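Local structure of EH1AB1 (Metagenome, 6I8F) at residues Ser124-Ile129 with Ala321-His326; Ser249-Thr254 with Arg277-Arg282; Pro261-Thr266 with Thr291-Pro296. The protein probably hydrolyses carboxylic ester bonds, as an ester hydrolase of the alpha/beta-hydrolase fold recovered from the metagenome of a lake. All blocks are in the same frame, centred on the assembly; numbering follows the deposited sequence.

Interaction 1. Residues Ser124-Ile129 with Ala321-His326; sequences SRCQVI and AVMGAH
Within Ala321-His326 the first side chain to make close contact with Ser124-Ile129 is Met323, through its terminal methyl. CG lies anti to the backbone N (chi1 -178°) and the chain stays extended until it bends at chi3, which sets CE between two residues of the other segment. CE lies 3.7 Å from Ser124 CB and equally near its OG, while on the Cys126 side it is 3.9 Å from CB and 4.0 Å from SG. The group it touches is held in shape by an ST turn: Cys126 N donates to Ser124 OG over 2.9 Å, and that oxygen is also hydrogen-bonded to Leu120 O in the preceding helical turn. In this alpha/beta-hydrolase fold the C-terminal helix 310-327 packs against the link between helix 114-124 and strand 127-132, where Arg125 leaves the helix with positive phi. Gly324 comes next, and without a side chain its backbone meets this link directly. Ser124 O stands 3.6 Å from Gly324 CA, so close that any CB at this position would be directed at the link and collide with that oxygen. Cys126 SG lies 4.4 Å from the same carbon. The Ser124 carbonyl has its hydrogen bond elsewhere, from the hydroxyl of Thr329. The other side of the helix reaches Asp317 of the second subunit through Ala325.

Interaction 2. Residues Ser249-Thr254 with Arg277-Arg282; sequences SPLLAT and RAYADR
Leu251 is the apolar centre of this contact, its two methyls lying against one turn of the Arg277-Arg282 helix. Its CG is anti to the backbone N (chi1 -177°), and the branch beyond divides the work: CD2 approaches Ala278 CB at 4.0 Å, while CD1 settles over the helix backbone, 3.7 Å from Tyr279 N. The helix is 273-285, the crossover of the last beta-alpha-beta unit in an alpha/beta-hydrolase fold, and Ser249-Thr254 is a loop with a short 3-10 turn that covers its flank. Next to Leu251 the Tyr279 ring turns its edge to the Pro250-Leu251 peptide. Pro250 CB is 4.0 Å from Tyr279 CE1. Gln186 of helix 176-190 ties the two residues together, since its NE2 is hydrogen-bonded both to Tyr279 OH and to Pro250 O. Outward again, the aliphatic part of Arg282 continues the apolar surface, its CG 3.9 Å from Leu251 CD1. The chain then bends at chi2 and chi3, and the guanidinium reaches the Ala253 carbonyl. There both terminal nitrogens converge end-on on one backbone oxygen, and both bonds are bent, near 130° at the hydrogen. Ala253 O accepts from Arg282 NH2 at 2.8 Å and from NH1 at 2.9 Å, with the oxygen a little over 20° out of the guanidinium plane.

Interaction 3. Residues Pro261-Thr266 with Thr291-Pro296; sequences PAFVLT and TYVNYP
Strands 262-267 and 290-296 are the two parallel strands of a beta-alpha-beta unit at the edge of the alpha/beta-hydrolase sheet within one subunit, and this contact is their ladder. Their short axes diverge by only 12°, and five backbone hydrogen bonds alternate across the gap: Thr291 N to Ala262 O, Val264 N to Thr291 O, Val293 N to Val264 O, Thr266 N to Val293 O and Tyr295 N to Thr266 O. At the start of the ladder a water donates to Ala262 O and to Thr291 OG1, a hydroxyl also hydrogen-bonded to Glu318 of the second subunit. On one face Val293 CG1, held between its backbone N and carbonyl carbon (chi1 57°), lies 3.5 Å from Phe263 CZ and 3.9 Å from Leu265 CG. Leu265 CD1 extends the apolar row to Tyr295 CE1 at 3.7 Å. The other face carries a polar cluster around Thr266. Its OG1 accepts from Asn294 ND2 at 2.7 Å and shares a hydrogen bond of 2.6 Å with Tyr292 OH, both side chains crossing that of Thr266 at about a right angle. Its CG2 also packs on Tyr292 CE1, at 3.8 Å. An alanine here would probably leave the Asn294 amide and the Tyr292 hydroxyl without their common partner and open a gap beside the tyrosine ring. The Thr266 side chain sits close to, though not in contact with, Ser175, His300 and Asp270, which probably form the catalytic triad. Helix 310-327 covers the Phe263 and Val293 face and helix 273-285 the Val264 and Tyr292 face, while strand 198-202 flanks Phe263 and Leu265 and, beyond Thr291-Asn294, an antiparallel strand of the second subunit continues the sheet.

The three contacts sample a sheet with a helix layer on each face: interaction 3 lies within the sheet, and interactions 1 and 2 lie on opposite sides of it, with helix 310-327 and helix 273-285 respectively. Interactions 1 and 2 stay about 24 Å apart between centres, whereas interaction 3 lies about 15 Å from the first and 13 Å from the second and touches both: Val322 packs on Phe263, Ala280 on Tyr292 and Val264. Along the chain interaction 1 spans the others, and the segments of interactions 2 and 3 alternate. All three also reach the second subunit, to which Thr291-Asn294 add an antiparallel ladder and Arg277 and Asp281 reciprocal salt bridges.

Interaction 1. Residues Ser124-Ile129 with Ala321-His326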
# COMPACT_ATOMS: atom_id res chain seq x y z
N SER A 124 7.55 -11.75 0.81
CA SER A 124 6.36 -11.91 -0.00
C SER A 124 5.85 -13.35 0.01
O SER A 124 4.68 -13.57 -0.28
CB SER A 124 6.61 -11.46 -1.41
OG SER A 124 7.48 -12.37 -2.07
N ARG A 125 6.74 -14.32 0.28
CA ARG A 125 6.47 -15.76 0.10
C ARG A 125 6.25 -16.05 -1.39
O ARG A 125 5.61 -17.06 -1.74
CB ARG A 125 5.26 -16.22 0.92
CG ARG A 125 5.32 -15.88 2.40
CD ARG A 125 4.16 -16.54 3.14
NE ARG A 125 4.06 -16.14 4.54
CZ ARG A 125 3.03 -16.41 5.35
NH1 ARG A 125 1.83 -16.72 4.87
NH2 ARG A 125 3.22 -16.35 6.65
N CYS A 126 6.78 -15.18 -2.25
CA CYS A 126 6.74 -15.34 -3.69
C CYS A 126 8.14 -15.67 -4.20
O CYS A 126 9.11 -15.15 -3.68
CB CYS A 126 6.25 -14.08 -4.39
SG CYS A 126 4.53 -13.65 -4.02
N GLN A 127 8.23 -16.55 -5.21
CA GLN A 127 9.46 -16.70 -5.98
C GLN A 127 9.81 -15.34 -6.60
O GLN A 127 8.92 -14.64 -7.04
CB GLN A 127 9.26 -17.74 -7.09
CG GLN A 127 10.48 -17.88 -7.98
CD GLN A 127 10.43 -19.07 -8.91
OE1 GLN A 127 11.42 -19.78 -9.06
NE2 GLN A 127 9.30 -19.27 -9.57
N VAL A 128 11.10 -14.97 -6.60
CA VAL A 128 11.60 -13.84 -7.40
C VAL A 128 12.56 -14.38 -8.47
O VAL A 128 13.39 -15.28 -8.23
CB VAL A 128 12.27 -12.76 -6.53
CG1 VAL A 128 12.81 -11.59 -7.35
CG2 VAL A 128 11.31 -12.24 -5.46
N ILE A 129 12.42 -13.84 -9.69
CA ILE A 129 13.32 -14.15 -10.79
C ILE A 129 13.88 -12.83 -11.31
O ILE A 129 13.16 -12.09 -11.97
CB ILE A 129 12.63 -14.94 -11.91
CG1 ILE A 129 12.00 -16.22 -11.37
CG2 ILE A 129 13.62 -15.24 -13.02
CD1 ILE A 129 11.18 -16.99 -12.39
N ALA A 321 4.98 -7.23 1.01
CA ALA A 321 3.77 -7.48 1.77
C ALA A 321 2.54 -7.28 0.88
O ALA A 321 1.64 -8.09 0.90
CB ALA A 321 3.72 -6.56 2.96
N VAL A 322 2.53 -6.19 0.11
CA VAL A 322 1.40 -5.86 -0.73
C VAL A 322 1.27 -6.91 -1.85
O VAL A 322 0.16 -7.34 -2.19
CB VAL A 322 1.52 -4.42 -1.26
CG1 VAL A 322 0.48 -4.12 -2.33
CG2 VAL A 322 1.45 -3.40 -0.15
N MET A 323 2.40 -7.28 -2.47
CA MET A 323 2.37 -8.27 -3.54
C MET A 323 1.86 -9.61 -2.99
O MET A 323 0.99 -10.23 -3.60
CB MET A 323 3.75 -8.47 -4.17
CG MET A 323 3.71 -9.49 -5.32
SD MET A 323 5.28 -9.59 -6.18
CE MET A 323 6.32 -10.21 -4.86
N GLY A 324 2.41 -10.06 -1.86
CA GLY A 324 2.02 -11.33 -1.22
C GLY A 324 0.55 -11.37 -0.86
O GLY A 324 -0.14 -12.39 -1.07
N ALA A 325 0.06 -10.26 -0.30
CA ALA A 325 -1.35 -10.08 0.03
C ALA A 325 -2.19 -10.18 -1.24
O ALA A 325 -3.25 -10.83 -1.26
CB ALA A 325 -1.57 -8.76 0.72
N HIS A 326 -1.71 -9.55 -2.32
CA HIS A 326 -2.45 -9.57 -3.56
C HIS A 326 -2.58 -11.02 -4.06
O HIS A 326 -3.62 -11.42 -4.53
CB HIS A 326 -1.82 -8.65 -4.62
CG HIS A 326 -2.62 -8.59 -5.87
ND1 HIS A 326 -3.79 -7.83 -5.97
CD2 HIS A 326 -2.47 -9.22 -7.06
CE1 HIS A 326 -4.31 -8.00 -7.17
NE2 HIS A 326 -3.52 -8.84 -7.86

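Interaction 2. Residues Ser249-Thr254 with Arg277-Arg282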
# COMPACT_ATOMS: atom_id res chain seq x y z
N SER A 249 8.33 6.66 -22.34
CA SER A 249 7.40 7.58 -21.70
C SER A 249 6.06 6.90 -21.49
O SER A 249 5.04 7.34 -22.05
CB SER A 249 7.28 8.85 -22.51
OG SER A 249 8.51 9.57 -22.50
N PRO A 250 5.99 5.80 -20.70
CA PRO A 250 4.75 5.06 -20.53
C PRO A 250 3.61 5.88 -19.89
O PRO A 250 2.43 5.55 -20.09
CB PRO A 250 5.15 3.85 -19.66
CG PRO A 250 6.42 4.29 -18.96
CD PRO A 250 7.11 5.21 -19.95
N LEU A 251 3.95 6.95 -19.17
CA LEU A 251 2.96 7.87 -18.61
C LEU A 251 2.04 8.44 -19.70
O LEU A 251 0.90 8.82 -19.41
CB LEU A 251 3.66 9.01 -17.86
CG LEU A 251 2.73 10.01 -17.15
CD1 LEU A 251 1.85 9.31 -16.13
CD2 LEU A 251 3.54 11.11 -16.49
N LEU A 252 2.51 8.50 -20.96
CA LEU A 252 1.78 9.19 -22.02
C LEU A 252 0.79 8.26 -22.72
O LEU A 252 0.16 8.68 -23.66
CB LEU A 252 2.77 9.77 -23.03
CG LEU A 252 3.84 10.70 -22.46
CD1 LEU A 252 4.77 11.19 -23.56
CD2 LEU A 252 3.22 11.88 -21.73
N ALA A 253 0.65 7.00 -22.29
CA ALA A 253 -0.36 6.13 -22.88
C ALA A 253 -1.73 6.83 -22.86
O ALA A 253 -2.08 7.56 -21.92
CB ALA A 253 -0.42 4.80 -22.19
N THR A 254 -2.50 6.57 -23.91
CA THR A 254 -3.84 7.12 -24.16
C THR A 254 -4.86 6.52 -23.19
O THR A 254 -5.84 7.16 -22.80
CB THR A 254 -4.26 6.79 -25.60
OG1 THR A 254 -3.58 7.72 -26.44
CG2 THR A 254 -5.75 6.89 -25.87
N ARG A 277 4.10 9.33 -9.11
CA ARG A 277 2.79 9.56 -8.54
C ARG A 277 1.76 9.73 -9.66
O ARG A 277 0.67 9.15 -9.62
CB ARG A 277 2.80 10.77 -7.61
CG ARG A 277 1.51 10.91 -6.81
CD ARG A 277 1.57 12.06 -5.84
NE ARG A 277 0.32 12.13 -5.10
CZ ARG A 277 -0.06 13.16 -4.36
NH1 ARG A 277 0.75 14.20 -4.22
NH2 ARG A 277 -1.26 13.15 -3.81
N ALA A 278 2.13 10.52 -10.68
CA ALA A 278 1.28 10.73 -11.86
C ALA A 278 0.85 9.38 -12.45
O ALA A 278 -0.30 9.22 -12.84
CB ALA A 278 2.00 11.57 -12.88
N TYR A 279 1.79 8.43 -12.54
CA TYR A 279 1.50 7.09 -13.11
C TYR A 279 0.44 6.36 -12.26
O TYR A 279 -0.53 5.78 -12.80
CB TYR A 279 2.80 6.29 -13.26
CG TYR A 279 2.69 5.20 -14.29
CD1 TYR A 279 2.83 5.47 -15.64
CD2 TYR A 279 2.39 3.90 -13.93
CE1 TYR A 279 2.71 4.48 -16.61
CE2 TYR A 279 2.25 2.89 -14.88
CZ TYR A 279 2.42 3.18 -16.22
OH TYR A 279 2.28 2.20 -17.16
N ALA A 280 0.60 6.41 -10.94
CA ALA A 280 -0.38 5.82 -10.01
C ALA A 280 -1.74 6.50 -10.18
O ALA A 280 -2.77 5.84 -10.18
CB ALA A 280 0.13 5.94 -8.59
N ASP A 281 -1.73 7.83 -10.31
CA ASP A 281 -2.95 8.61 -10.53
C ASP A 281 -3.70 8.13 -11.78
O ASP A 281 -4.91 7.95 -11.74
CB ASP A 281 -2.66 10.11 -10.63
CG ASP A 281 -2.28 10.75 -9.31
OD1 ASP A 281 -2.51 10.11 -8.24
OD2 ASP A 281 -1.73 11.86 -9.35
N ARG A 282 -2.97 7.90 -12.89
CA ARG A 282 -3.58 7.45 -14.14
C ARG A 282 -4.15 6.03 -13.96
O ARG A 282 -5.26 5.73 -14.46
CB ARG A 282 -2.60 7.47 -15.32
CG ARG A 282 -2.04 8.84 -15.67
CD ARG A 282 -2.72 9.62 -16.79
NE ARG A 282 -3.43 8.84 -17.79
CZ ARG A 282 -3.13 8.77 -19.09
NH1 ARG A 282 -1.98 9.23 -19.56
NH2 ARG A 282 -3.99 8.22 -19.92

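Interaction 3. Residues Pro261-Thr266 with Thr291-Pro296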
# COMPACT_ATOMS: atom_id res chain seq x y z
N PRO A 261 -3.08 -4.79 -11.71
CA PRO A 261 -2.98 -4.15 -10.40
C PRO A 261 -1.52 -3.82 -10.08
O PRO A 261 -0.61 -4.52 -10.52
CB PRO A 261 -3.57 -5.19 -9.44
CG PRO A 261 -4.47 -6.04 -10.30
CD PRO A 261 -3.82 -6.06 -11.67
N ALA A 262 -1.31 -2.75 -9.33
CA ALA A 262 -0.01 -2.15 -9.21
C ALA A 262 0.26 -1.75 -7.76
O ALA A 262 -0.66 -1.50 -6.99
CB ALA A 262 0.06 -0.93 -10.11
N PHE A 263 1.55 -1.75 -7.42
CA PHE A 263 2.12 -1.08 -6.29
C PHE A 263 3.11 -0.04 -6.85
O PHE A 263 4.02 -0.42 -7.58
CB PHE A 263 2.81 -2.09 -5.37
CG PHE A 263 3.59 -1.50 -4.23
CD1 PHE A 263 2.96 -1.19 -3.03
CD2 PHE A 263 4.94 -1.26 -4.33
CE1 PHE A 263 3.67 -0.66 -1.97
CE2 PHE A 263 5.65 -0.70 -3.28
CZ PHE A 263 5.02 -0.42 -2.09
N VAL A 264 2.91 1.24 -6.52
CA VAL A 264 3.77 2.32 -7.03
C VAL A 264 4.35 3.06 -5.82
O VAL A 264 3.61 3.55 -4.96
CB VAL A 264 2.99 3.28 -7.95
CG1 VAL A 264 3.90 4.34 -8.54
CG2 VAL A 264 2.25 2.54 -9.06
N LEU A 265 5.68 3.09 -5.74
CA LEU A 265 6.38 3.70 -4.63
C LEU A 265 7.18 4.89 -5.16
O LEU A 265 7.86 4.76 -6.19
CB LEU A 265 7.28 2.66 -3.97
CG LEU A 265 8.07 3.14 -2.75
CD1 LEU A 265 8.30 2.00 -1.77
CD2 LEU A 265 9.40 3.75 -3.15
N THR A 266 7.09 6.03 -4.46
CA THR A 266 7.97 7.16 -4.70
C THR A 266 8.79 7.49 -3.46
O THR A 266 8.38 7.26 -2.31
CB THR A 266 7.20 8.40 -5.19
OG1 THR A 266 6.23 8.75 -4.20
CG2 THR A 266 6.55 8.19 -6.54
N THR A 291 -2.07 0.52 -5.37
CA THR A 291 -1.55 0.93 -4.09
C THR A 291 -0.39 1.90 -4.33
O THR A 291 0.60 1.52 -4.95
CB THR A 291 -1.06 -0.28 -3.29
OG1 THR A 291 -2.12 -1.23 -3.20
CG2 THR A 291 -0.56 0.10 -1.92
N TYR A 292 -0.51 3.14 -3.84
CA TYR A 292 0.51 4.16 -3.98
C TYR A 292 1.09 4.49 -2.60
O TYR A 292 0.34 4.64 -1.64
CB TYR A 292 -0.05 5.45 -4.60
CG TYR A 292 0.94 6.58 -4.52
CD1 TYR A 292 2.03 6.63 -5.38
CD2 TYR A 292 0.85 7.54 -3.52
CE1 TYR A 292 2.97 7.64 -5.28
CE2 TYR A 292 1.80 8.54 -3.41
CZ TYR A 292 2.87 8.59 -4.29
OH TYR A 292 3.80 9.59 -4.18
N VAL A 293 2.41 4.61 -2.52
CA VAL A 293 3.05 5.02 -1.27
C VAL A 293 4.21 5.97 -1.58
O VAL A 293 4.96 5.74 -2.53
CB VAL A 293 3.53 3.83 -0.42
CG1 VAL A 293 4.48 2.92 -1.17
CG2 VAL A 293 4.15 4.31 0.88
N ASN A 294 4.33 7.01 -0.74
CA ASN A 294 5.43 7.94 -0.77
C ASN A 294 6.22 7.77 0.53
O ASN A 294 5.64 7.76 1.62
CB ASN A 294 4.97 9.39 -0.95
CG ASN A 294 6.15 10.34 -1.03
OD1 ASN A 294 6.31 11.21 -0.17
ND2 ASN A 294 7.00 10.17 -2.02
N TYR A 295 7.55 7.61 0.38
CA TYR A 295 8.49 7.54 1.50
C TYR A 295 9.17 8.90 1.64
O TYR A 295 10.13 9.18 0.94
CB TYR A 295 9.51 6.40 1.31
CG TYR A 295 9.02 5.05 1.78
CD1 TYR A 295 7.95 4.42 1.16
CD2 TYR A 295 9.59 4.42 2.88
CE1 TYR A 295 7.47 3.20 1.61
CE2 TYR A 295 9.12 3.19 3.34
CZ TYR A 295 8.05 2.58 2.70
OH TYR A 295 7.56 1.39 3.14
N PRO A 296 8.67 9.80 2.52
CA PRO A 296 9.26 11.13 2.65
C PRO A 296 10.68 11.05 3.24
O PRO A 296 11.01 10.10 3.96
CB PRO A 296 8.31 11.89 3.58
CG PRO A 296 7.59 10.80 4.36
CD PRO A 296 7.54 9.60 3.44
O HOH W 1 -2.53 -2.73 -5.36